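Local atomic coordinates of kelch domain-containing protein (Colletotrichum graminicola M1.001, PDB entry 5C86), a protein that oxidises alcohols as a fungal member of the AA5 galactose oxidase and glyoxal oxidase family, probably through a copper-radical active site. Residues 182-187 / 428-433; 415-420 / 455-460. All blocks are in the same frame, centred on the assembly; numbering follows the deposited sequence.

Contact 1: residues 182-187 / 428-433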
loop_
_atom_site.group_PDB
_atom_site.type_symbol
_atom_site.label_atom_id
_atom_site.label_comp_id
_atom_site.label_asym_id
_atom_site.label_seq_id
_atom_site.Cartn_x
_atom_site.Cartn_y
_atom_site.Cartn_z
ATOM N N TRP A 182 3.389 -2.341 -10.032
ATOM C CA TRP A 182 4.526 -2.857 -9.253
ATOM C C TRP A 182 5.825 -2.458 -9.929
ATOM O O TRP A 182 6.116 -3.025 -10.972
ATOM C CB TRP A 182 4.398 -4.377 -9.031
ATOM C CG TRP A 182 3.292 -4.665 -8.128
ATOM C CD1 TRP A 182 2.045 -5.102 -8.436
ATOM C CD2 TRP A 182 3.276 -4.348 -6.734
ATOM N NE1 TRP A 182 1.252 -5.107 -7.310
ATOM C CE2 TRP A 182 1.979 -4.662 -6.247
ATOM C CE3 TRP A 182 4.205 -3.804 -5.881
ATOM C CZ2 TRP A 182 1.611 -4.398 -4.949
ATOM C CZ3 TRP A 182 3.868 -3.559 -4.604
ATOM C CH2 TRP A 182 2.555 -3.844 -4.143
ATOM N N SER A 183 6.576 -1.589 -9.288
ATOM C CA SER A 183 7.881 -1.223 -9.819
ATOM C C SER A 183 8.865 -2.349 -9.758
ATOM O O SER A 183 8.871 -3.190 -8.815
ATOM C CB SER A 183 8.437 -0.071 -9.061
ATOM O OG SER A 183 7.620 1.064 -9.222
ATOM N N TRP A 184 9.695 -2.435 -10.807
ATOM C CA TRP A 184 10.631 -3.536 -10.937
ATOM C C TRP A 184 11.993 -3.055 -11.533
ATOM O O TRP A 184 12.288 -1.890 -11.488
ATOM C CB TRP A 184 9.958 -4.700 -11.681
ATOM C CG TRP A 184 10.585 -6.056 -11.615
ATOM C CD1 TRP A 184 10.964 -6.913 -12.704
ATOM C CD2 TRP A 184 10.929 -6.796 -10.425
ATOM N NE1 TRP A 184 11.458 -8.092 -12.226
ATOM C CE2 TRP A 184 11.461 -8.056 -10.858
ATOM C CE3 TRP A 184 10.775 -6.552 -9.054
ATOM C CZ2 TRP A 184 11.809 -9.023 -9.961
ATOM C CZ3 TRP A 184 11.145 -7.573 -8.138
ATOM C CH2 TRP A 184 11.681 -8.756 -8.614
ATOM N N LYS A 185 12.761 -3.981 -12.068
ATOM C CA LYS A 185 14.138 -3.711 -12.434
ATOM C C LYS A 185 14.237 -2.614 -13.477
ATOM O O LYS A 185 13.369 -2.558 -14.386
ATOM C CB LYS A 185 14.764 -4.997 -12.899
ATOM C CG LYS A 185 14.852 -6.067 -11.807
ATOM C CD LYS A 185 15.449 -7.392 -12.310
ATOM C CE LYS A 185 15.416 -8.463 -11.203
ATOM N NZ LYS A 185 16.331 -9.602 -11.608
ATOM N N ASN A 186 15.256 -1.777 -13.335
ATOM C CA ASN A 186 15.675 -0.823 -14.402
ATOM C C ASN A 186 14.543 0.037 -14.936
ATOM O O ASN A 186 14.327 0.172 -16.165
ATOM C CB ASN A 186 16.184 -1.686 -15.546
ATOM C CG ASN A 186 17.028 -0.884 -16.564
ATOM O OD1 ASN A 186 17.467 0.203 -16.290
ATOM N ND2 ASN A 186 17.157 -1.412 -17.729
ATOM N N GLY A 187 13.769 0.556 -14.022
ATOM C CA GLY A 187 12.762 1.539 -14.317
ATOM C C GLY A 187 11.508 0.949 -14.875
ATOM O O GLY A 187 10.669 1.714 -15.321
ATOM N N ASP A 428 3.244 1.200 -2.680
ATOM C CA ASP A 428 4.428 1.437 -1.893
ATOM C C ASP A 428 4.850 0.246 -1.036
ATOM O O ASP A 428 6.006 0.177 -0.617
ATOM C CB ASP A 428 4.229 2.629 -0.980
ATOM C CG ASP A 428 4.341 3.970 -1.681
ATOM O OD1 ASP A 428 5.388 4.347 -2.292
ATOM O OD2 ASP A 428 3.286 4.663 -1.663
ATOM N N GLN A 429 3.894 -0.624 -0.663
ATOM C CA GLN A 429 4.242 -1.702 0.221
ATOM C C GLN A 429 4.908 -2.870 -0.559
ATOM O O GLN A 429 4.366 -3.346 -1.485
ATOM C CB GLN A 429 3.061 -2.231 1.052
ATOM C CG GLN A 429 2.036 -2.915 0.304
ATOM C CD GLN A 429 0.953 -3.634 1.218
ATOM O OE1 GLN A 429 1.154 -4.072 2.385
ATOM N NE2 GLN A 429 -0.164 -3.753 0.646
ATOM N N ARG A 430 6.010 -3.314 -0.031
ATOM C CA ARG A 430 6.630 -4.556 -0.428
ATOM C C ARG A 430 7.466 -5.061 0.683
ATOM O O ARG A 430 7.973 -4.306 1.518
ATOM C CB ARG A 430 7.484 -4.335 -1.695
ATOM C CG ARG A 430 8.612 -3.345 -1.561
ATOM C CD ARG A 430 9.507 -3.285 -2.792
ATOM N NE ARG A 430 8.717 -2.852 -3.951
ATOM C CZ ARG A 430 8.971 -3.154 -5.243
ATOM N NH1 ARG A 430 10.119 -3.802 -5.607
ATOM N NH2 ARG A 430 8.118 -2.730 -6.152
ATOM N N ARG A 431 7.672 -6.354 0.696
ATOM C CA ARG A 431 8.507 -7.011 1.691
ATOM C C ARG A 431 9.731 -7.689 1.037
ATOM O O ARG A 431 9.595 -8.356 0.014
ATOM C CB ARG A 431 7.750 -8.110 2.383
ATOM C CG ARG A 431 8.583 -9.040 3.248
ATOM C CD ARG A 431 7.692 -10.008 4.036
ATOM N NE ARG A 431 8.459 -11.093 4.709
ATOM C CZ ARG A 431 8.923 -12.163 4.104
ATOM N NH1 ARG A 431 8.677 -12.393 2.821
ATOM N NH2 ARG A 431 9.566 -13.056 4.804
ATOM N N ILE A 432 10.862 -7.501 1.659
ATOM C CA ILE A 432 12.140 -8.116 1.347
ATOM C C ILE A 432 12.573 -8.942 2.551
ATOM O O ILE A 432 12.895 -8.392 3.589
ATOM C CB ILE A 432 13.150 -7.026 1.009
ATOM C CG1 ILE A 432 12.713 -6.351 -0.319
ATOM C CG2 ILE A 432 14.615 -7.572 1.004
ATOM C CD1 ILE A 432 13.441 -5.027 -0.524
ATOM N N PRO A 433 12.628 -10.262 2.431
ATOM C CA PRO A 433 13.239 -11.053 3.516
ATOM C C PRO A 433 14.715 -10.863 3.507
ATOM O O PRO A 433 15.307 -10.563 2.465
ATOM C CB PRO A 433 12.901 -12.488 3.157
ATOM C CG PRO A 433 12.734 -12.476 1.711
ATOM C CD PRO A 433 12.280 -11.101 1.288
HETATM O O HOH W 1 5.827 -0.774 -6.580
#
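R430 reaches across to the backbone of S183, where its NH2 donates to S183 O at 2.8 Å in a nearly straight bond (169°). The acceptor lies almost in the guanidinium plane. From CA to CD the chain is extended, and chi3 (62°) bends it to place NE. A water extends the grip, accepting from both R430 NH2 (3.0 Å) and S183 N (2.9 Å), so that one guanidinium nitrogen serves both backbone groups of S183. Packing is tight one residue earlier in each segment: Q429 O meets the in-plane edge of the W182 ring, 3.2 Å from CZ3. That carbonyl is buried with no hydrogen-bonding partner in the model and faces ring C-H groups instead. W182 lies on the edge strand of a four-stranded antiparallel blade of the kelch propeller, whereas R430 belongs to the C-terminal early set domain, on the loop leading into strand 431-438. The contact thus joins two domains. Its other flank is looser: the edge of the W184 ring (at CE3) comes only to 4.5 Å from R430 NH1, which hydrogen-bonds to V455 O, while K185 CG sits over one face of that indole, toward its rim. Beyond W184 the chain turns outward, toward exposed N186. The indole nitrogens of W182 and W184 bond elsewhere, to S226 OG and G260 O.

Contact 2: residues 415-420 / 455-460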
loop_
_atom_site.group_PDB
_atom_site.type_symbol
_atom_site.label_atom_id
_atom_site.label_comp_id
_atom_site.label_asym_id
_atom_site.label_seq_id
_atom_site.Cartn_x
_atom_site.Cartn_y
_atom_site.Cartn_z
ATOM N N MET A 415 12.589 -6.469 5.728
ATOM C CA MET A 415 12.421 -5.018 5.562
ATOM C C MET A 415 11.110 -4.813 4.792
ATOM O O MET A 415 10.919 -5.425 3.765
ATOM C CB MET A 415 13.615 -4.315 4.924
ATOM C CG MET A 415 14.047 -4.832 3.577
ATOM S SD MET A 415 15.687 -4.257 3.022
ATOM C CE MET A 415 15.317 -2.654 2.291
ATOM N N ILE A 416 10.240 -4.013 5.329
ATOM C CA ILE A 416 8.932 -3.754 4.679
ATOM C C ILE A 416 8.831 -2.312 4.341
ATOM O O ILE A 416 9.044 -1.459 5.218
ATOM C CB ILE A 416 7.757 -4.211 5.550
ATOM C CG1 ILE A 416 7.778 -5.750 5.730
ATOM C CG2 ILE A 416 6.421 -3.832 4.899
ATOM C CD1 ILE A 416 6.564 -6.338 6.352
ATOM N N ARG A 417 8.581 -1.999 3.094
ATOM C CA ARG A 417 8.588 -0.628 2.691
ATOM C C ARG A 417 7.423 0.184 3.268
ATOM O O ARG A 417 6.253 -0.300 3.264
ATOM C CB ARG A 417 8.586 -0.545 1.190
ATOM C CG ARG A 417 9.064 0.806 0.622
ATOM C CD ARG A 417 9.431 0.742 -0.868
ATOM N NE ARG A 417 9.775 2.030 -1.431
ATOM C CZ ARG A 417 8.892 2.999 -1.637
ATOM N NH1 ARG A 417 7.628 2.787 -1.517
ATOM N NH2 ARG A 417 9.281 4.191 -2.038
ATOM N N VAL A 418 7.718 1.370 3.799
ATOM C CA VAL A 418 6.684 2.220 4.393
ATOM C C VAL A 418 5.728 2.675 3.314
ATOM O O VAL A 418 6.121 3.002 2.187
ATOM C CB VAL A 418 7.358 3.414 5.113
ATOM C CG1 VAL A 418 6.402 4.460 5.580
ATOM C CG2 VAL A 418 8.286 2.936 6.235
ATOM N N SER A 419 4.444 2.698 3.658
ATOM C CA SER A 419 3.429 2.841 2.615
ATOM C C SER A 419 2.222 3.686 3.023
ATOM O O SER A 419 2.197 4.273 4.074
ATOM C CB SER A 419 3.019 1.446 2.049
ATOM O OG SER A 419 2.297 0.750 3.028
ATOM N N ALA A 420 1.309 3.745 2.061
ATOM C CA ALA A 420 0.128 4.593 2.121
ATOM C C ALA A 420 -0.885 3.936 1.223
ATOM O O ALA A 420 -0.558 3.249 0.262
ATOM C CB ALA A 420 0.420 5.984 1.617
ATOM N N VAL A 455 14.205 -4.188 -6.767
ATOM C CA VAL A 455 13.815 -4.966 -5.631
ATOM C C VAL A 455 13.678 -4.023 -4.420
ATOM O O VAL A 455 12.562 -3.813 -3.913
ATOM C CB VAL A 455 14.804 -6.097 -5.341
ATOM C CG1 VAL A 455 14.483 -6.789 -3.999
ATOM C CG2 VAL A 455 14.781 -7.100 -6.497
ATOM N N ALA A 456 14.771 -3.358 -4.037
ATOM C CA ALA A 456 14.802 -2.416 -2.955
ATOM C C ALA A 456 14.566 -1.048 -3.524
ATOM O O ALA A 456 15.466 -0.209 -3.740
ATOM C CB ALA A 456 16.148 -2.490 -2.282
ATOM N N ILE A 457 13.305 -0.796 -3.841
ATOM C CA ILE A 457 12.888 0.545 -4.287
ATOM C C ILE A 457 13.345 1.574 -3.235
ATOM O O ILE A 457 13.167 1.375 -2.061
ATOM C CB ILE A 457 11.356 0.595 -4.470
ATOM C CG1 ILE A 457 10.822 -0.381 -5.535
ATOM C CG2 ILE A 457 10.932 2.023 -4.728
ATOM C CD1 ILE A 457 11.297 -0.085 -6.958
ATOM N N PRO A 458 13.969 2.687 -3.657
ATOM C CA PRO A 458 14.407 3.672 -2.696
ATOM C C PRO A 458 13.342 4.188 -1.788
ATOM O O PRO A 458 12.146 4.236 -2.166
ATOM C CB PRO A 458 14.949 4.825 -3.541
ATOM C CG PRO A 458 15.126 4.270 -4.838
ATOM C CD PRO A 458 14.246 3.064 -5.059
ATOM N N GLY A 459 13.740 4.566 -0.604
ATOM C CA GLY A 459 12.821 5.101 0.355
ATOM C C GLY A 459 12.914 4.439 1.706
ATOM O O GLY A 459 13.785 3.617 1.970
ATOM N N TYR A 460 11.974 4.760 2.559
ATOM C CA TYR A 460 11.923 4.275 3.900
ATOM C C TYR A 460 11.325 2.879 4.011
ATOM O O TYR A 460 10.347 2.524 3.328
ATOM C CB TYR A 460 11.174 5.181 4.854
ATOM C CG TYR A 460 11.999 6.293 5.479
ATOM C CD1 TYR A 460 12.228 7.472 4.799
ATOM C CD2 TYR A 460 12.688 6.056 6.608
ATOM C CE1 TYR A 460 13.002 8.467 5.345
ATOM C CE2 TYR A 460 13.473 7.016 7.166
ATOM C CZ TYR A 460 13.618 8.207 6.527
ATOM O OH TYR A 460 14.407 9.179 7.165
HETATM O O HOH W 2 8.658 4.065 1.584
#
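P458 O is gripped by two nitrogens of R417: NH2 at 2.9 Å, in a fairly straight bond (162°), and NE at 3.3 Å, in a weak, more bent one. The NH2 bond lies in the carbonyl plane and in that of the guanidinium, so the flat group approaches edge-on. CG of R417 stands anti to the backbone N (chi1 -160°), and the chain stays extended to NE, carrying the guanidinium across to 455-460. I457 covers one face of the guanidinium, its CG2 3.5 Å from R417 NE. The rest of the charged group is also well held: NH1 forms a salt bridge with D428, and NH2 donates again, to L78 O. Strands 412-422 and 459-466 run antiparallel here as neighbours in the early set domain, an immunoglobulin-like fold, and V418 N donates to Y460 O at 2.9 Å. A water beside this bond donates to both V418 O (2.8 Å) and Y460 O (2.9 Å), linking the strands where 412-422 departs from regular strand geometry; its oxygen also sits 3.4 Å above the centre of the R417 guanidinium. V418 CG2 packs against Y460 CB at 3.9 Å. On the approach to the strand, A456 is the centre of an inverse gamma turn, and G459, at phi 129°, then passes R417 NH2 with a backbone shape in which a CB would be jammed against P458 O. The Y460 ring leads away from the contact to meet F100 edge-to-face.

In the fold
The centres of contacts 1 and 2 lie 8 Å apart, and their segments alternate along the chain: 182-187, 415-420, 428-433, 455-460. Strands 412-422 and 431-438 are antiparallel neighbours, so contact 2 ties their hairpin to strand 459-466 within the early set domain, while contact 1 ties it to a propeller blade. The two meet directly: R430 O is 2.9 Å from R417 N in a probable hydrogen bond, and R430 packs on I457. Between the two hairpin strands the chain carries copper-binding H423 (no copper is bound in this apo structure); the others, Y120 and H335, come earlier. The hairpin is thus held from both domains, consistent with its reaching into the propeller as in galactose oxidase.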